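Local coordinates for 35 kDa hemin binding protein (Porphyromonas gingivalis, PDB 5Y1A) that probably binds hemin and combines a thioredoxin domain with immunoglobulin-like beta structure as a cargo of the type IX secretion system, at residues M179-V184 / F250-M255. Residues are numbered along the deposited sequence; the frame is centred on the assembly and turned at random.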
loop_
_atom_site.group_PDB
_atom_site.type_symbol
_atom_site.label_atom_id
_atom_site.label_comp_id
_atom_site.label_asym_id
_atom_site.label_seq_id
_atom_site.Cartn_x
_atom_site.Cartn_y
_atom_site.Cartn_z
ATOM N N MET A 179 -1.426 2.482 -17.811
ATOM C CA MET A 179 -1.751 1.535 -16.761
ATOM C C MET A 179 -1.801 2.261 -15.417
ATOM O O MET A 179 -1.129 3.269 -15.226
ATOM C CB MET A 179 -0.659 0.456 -16.706
ATOM C CG MET A 179 -0.317 -0.187 -18.052
ATOM S SD MET A 179 -1.746 -0.966 -18.884
ATOM C CE MET A 179 -1.982 -2.313 -17.801
ATOM N N LEU A 180 -2.603 1.744 -14.497
ATOM C CA LEU A 180 -2.512 2.192 -13.112
ATOM C C LEU A 180 -2.182 1.022 -12.179
ATOM O O LEU A 180 -2.803 -0.064 -12.255
ATOM C CB LEU A 180 -3.800 2.904 -12.675
ATOM C CG LEU A 180 -3.634 3.521 -11.292
ATOM C CD1 LEU A 180 -3.792 5.003 -11.332
ATOM C CD2 LEU A 180 -4.582 2.852 -10.282
ATOM N N THR A 181 -1.162 1.231 -11.346
ATOM C CA THR A 181 -0.808 0.266 -10.305
ATOM C C THR A 181 -0.976 0.943 -8.951
ATOM O O THR A 181 -0.616 2.114 -8.784
ATOM C CB THR A 181 0.633 -0.271 -10.512
ATOM O OG1 THR A 181 0.664 -1.053 -11.715
ATOM C CG2 THR A 181 1.072 -1.156 -9.355
ATOM N N ALA A 182 -1.518 0.213 -7.983
ATOM C CA ALA A 182 -1.589 0.741 -6.618
ATOM C C ALA A 182 -1.060 -0.309 -5.637
ATOM O O ALA A 182 -1.365 -1.527 -5.750
ATOM C CB ALA A 182 -3.020 1.159 -6.261
ATOM N N TYR A 183 -0.293 0.180 -4.671
ATOM C CA TYR A 183 0.269 -0.632 -3.605
ATOM C C TYR A 183 -0.303 -0.209 -2.252
ATOM O O TYR A 183 -0.553 0.985 -2.006
ATOM C CB TYR A 183 1.803 -0.452 -3.499
ATOM C CG TYR A 183 2.629 -0.821 -4.706
ATOM C CD1 TYR A 183 2.209 -1.810 -5.614
ATOM C CD2 TYR A 183 3.884 -0.223 -4.903
ATOM C CE1 TYR A 183 3.039 -2.159 -6.718
ATOM C CE2 TYR A 183 4.696 -0.556 -5.978
ATOM C CZ TYR A 183 4.271 -1.518 -6.891
ATOM O OH TYR A 183 5.085 -1.838 -7.967
ATOM N N VAL A 184 -0.507 -1.202 -1.381
ATOM C CA VAL A 184 -0.632 -0.923 0.051
ATOM C C VAL A 184 0.765 -1.126 0.672
ATOM O O VAL A 184 1.360 -2.200 0.542
ATOM C CB VAL A 184 -1.671 -1.822 0.747
ATOM C CG1 VAL A 184 -1.829 -1.354 2.227
ATOM C CG2 VAL A 184 -3.046 -1.736 0.012
ATOM N N PHE A 250 0.124 4.828 -9.043
ATOM C CA PHE A 250 0.853 5.505 -10.111
ATOM C C PHE A 250 0.378 5.130 -11.513
ATOM O O PHE A 250 -0.034 3.980 -11.754
ATOM C CB PHE A 250 2.371 5.354 -9.947
ATOM C CG PHE A 250 2.853 3.946 -9.762
ATOM C CD1 PHE A 250 3.215 3.161 -10.873
ATOM C CD2 PHE A 250 3.011 3.424 -8.477
ATOM C CE1 PHE A 250 3.715 1.848 -10.697
ATOM C CE2 PHE A 250 3.510 2.101 -8.269
ATOM C CZ PHE A 250 3.864 1.318 -9.395
ATOM N N VAL A 251 0.408 6.125 -12.405
ATOM C CA VAL A 251 0.122 5.956 -13.837
ATOM C C VAL A 251 1.442 5.663 -14.561
ATOM O O VAL A 251 2.468 6.328 -14.330
ATOM C CB VAL A 251 -0.523 7.244 -14.413
ATOM C CG1 VAL A 251 -0.848 7.066 -15.887
ATOM C CG2 VAL A 251 -1.810 7.626 -13.622
ATOM N N HIS A 252 1.440 4.647 -15.421
ATOM C CA HIS A 252 2.683 4.218 -16.038
ATOM C C HIS A 252 2.445 3.602 -17.397
ATOM O O HIS A 252 1.334 3.144 -17.702
ATOM C CB HIS A 252 3.418 3.222 -15.107
ATOM C CG HIS A 252 2.627 1.983 -14.759
ATOM N ND1 HIS A 252 2.730 0.813 -15.481
ATOM C CD2 HIS A 252 1.783 1.716 -13.731
ATOM C CE1 HIS A 252 1.966 -0.119 -14.926
ATOM N NE2 HIS A 252 1.372 0.409 -13.865
ATOM N N HIS A 253 3.501 3.593 -18.211
ATOM C CA HIS A 253 3.509 2.856 -19.459
ATOM C C HIS A 253 3.569 1.347 -19.183
ATOM O O HIS A 253 3.994 0.915 -18.111
ATOM C CB HIS A 253 4.684 3.325 -20.324
ATOM C CG HIS A 253 4.558 4.762 -20.769
ATOM N ND1 HIS A 253 3.685 5.157 -21.759
ATOM C CD2 HIS A 253 5.180 5.886 -20.343
ATOM C CE1 HIS A 253 3.785 6.466 -21.935
ATOM N NE2 HIS A 253 4.678 6.936 -21.081
ATOM N N PRO A 254 3.118 0.537 -20.142
ATOM C CA PRO A 254 3.106 -0.916 -19.924
ATOM C C PRO A 254 4.493 -1.480 -19.617
ATOM O O PRO A 254 5.472 -1.083 -20.251
ATOM C CB PRO A 254 2.572 -1.462 -21.265
ATOM C CG PRO A 254 1.781 -0.306 -21.858
ATOM C CD PRO A 254 2.551 0.922 -21.449
ATOM N N MET A 255 4.567 -2.381 -18.647
ATOM C CA MET A 255 5.806 -3.084 -18.342
ATOM C C MET A 255 6.405 -3.790 -19.559
ATOM O O MET A 255 7.601 -3.914 -19.684
ATOM C CB MET A 255 5.608 -4.060 -17.173
ATOM C CG MET A 255 5.055 -3.396 -15.930
ATOM S SD MET A 255 5.035 -4.502 -14.470
ATOM C CE MET A 255 6.650 -5.007 -14.604
#
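His252 is held by its ring from several sides. Its CG is wedged between the backbone N and C (chi1 59°), which swings the imidazole over strand 179-184. Met179 CB lies over one ring face, 3.5 Å from the centroid of the His252 ring, a CH-pi contact. At the ring edge, His252 NE2 and Thr181 OG1 share a hydrogen bond of 2.7 Å. On the other nitrogen, His252 ND1 donates to His253 O at 2.9 Å, so both ring nitrogens are engaged and the rotation of the ring is fixed.

Phe250 uses the same rotamer and leans the same way. Thr181 CB sits over its face, and Thr181 CG2 meets Phe250 CZ at 3.7 Å. The Phe250 edge points at the face of Tyr183 in a T-shaped pair, with planes at 80° and centroids 5.4 Å apart. Leu180 and Val251 touch on the other side of the sheet, Leu180 CD1 to Val251 CG2 at 4.0 Å.

The backbones pair antiparallel. Met179 with His252 and Thr181 with Phe250 are hydrogen-bonded pairs; Leu180 with Val251 is the non-hydrogen-bonded pair between them.

These are the two central strands of a four-stranded antiparallel sheet, with 207-220 beside 179-186 and 263-270 beside 245-252. The sheet belongs to the beta-sandwich domain, consistent with the immunoglobulin-like domain of these cargo proteins. The aromatic face looks toward the thioredoxin part: Tyr183 touches Leu94 of helix 89-102, and its OH is hydrogen-bonded to Glu41 of strand 34-44.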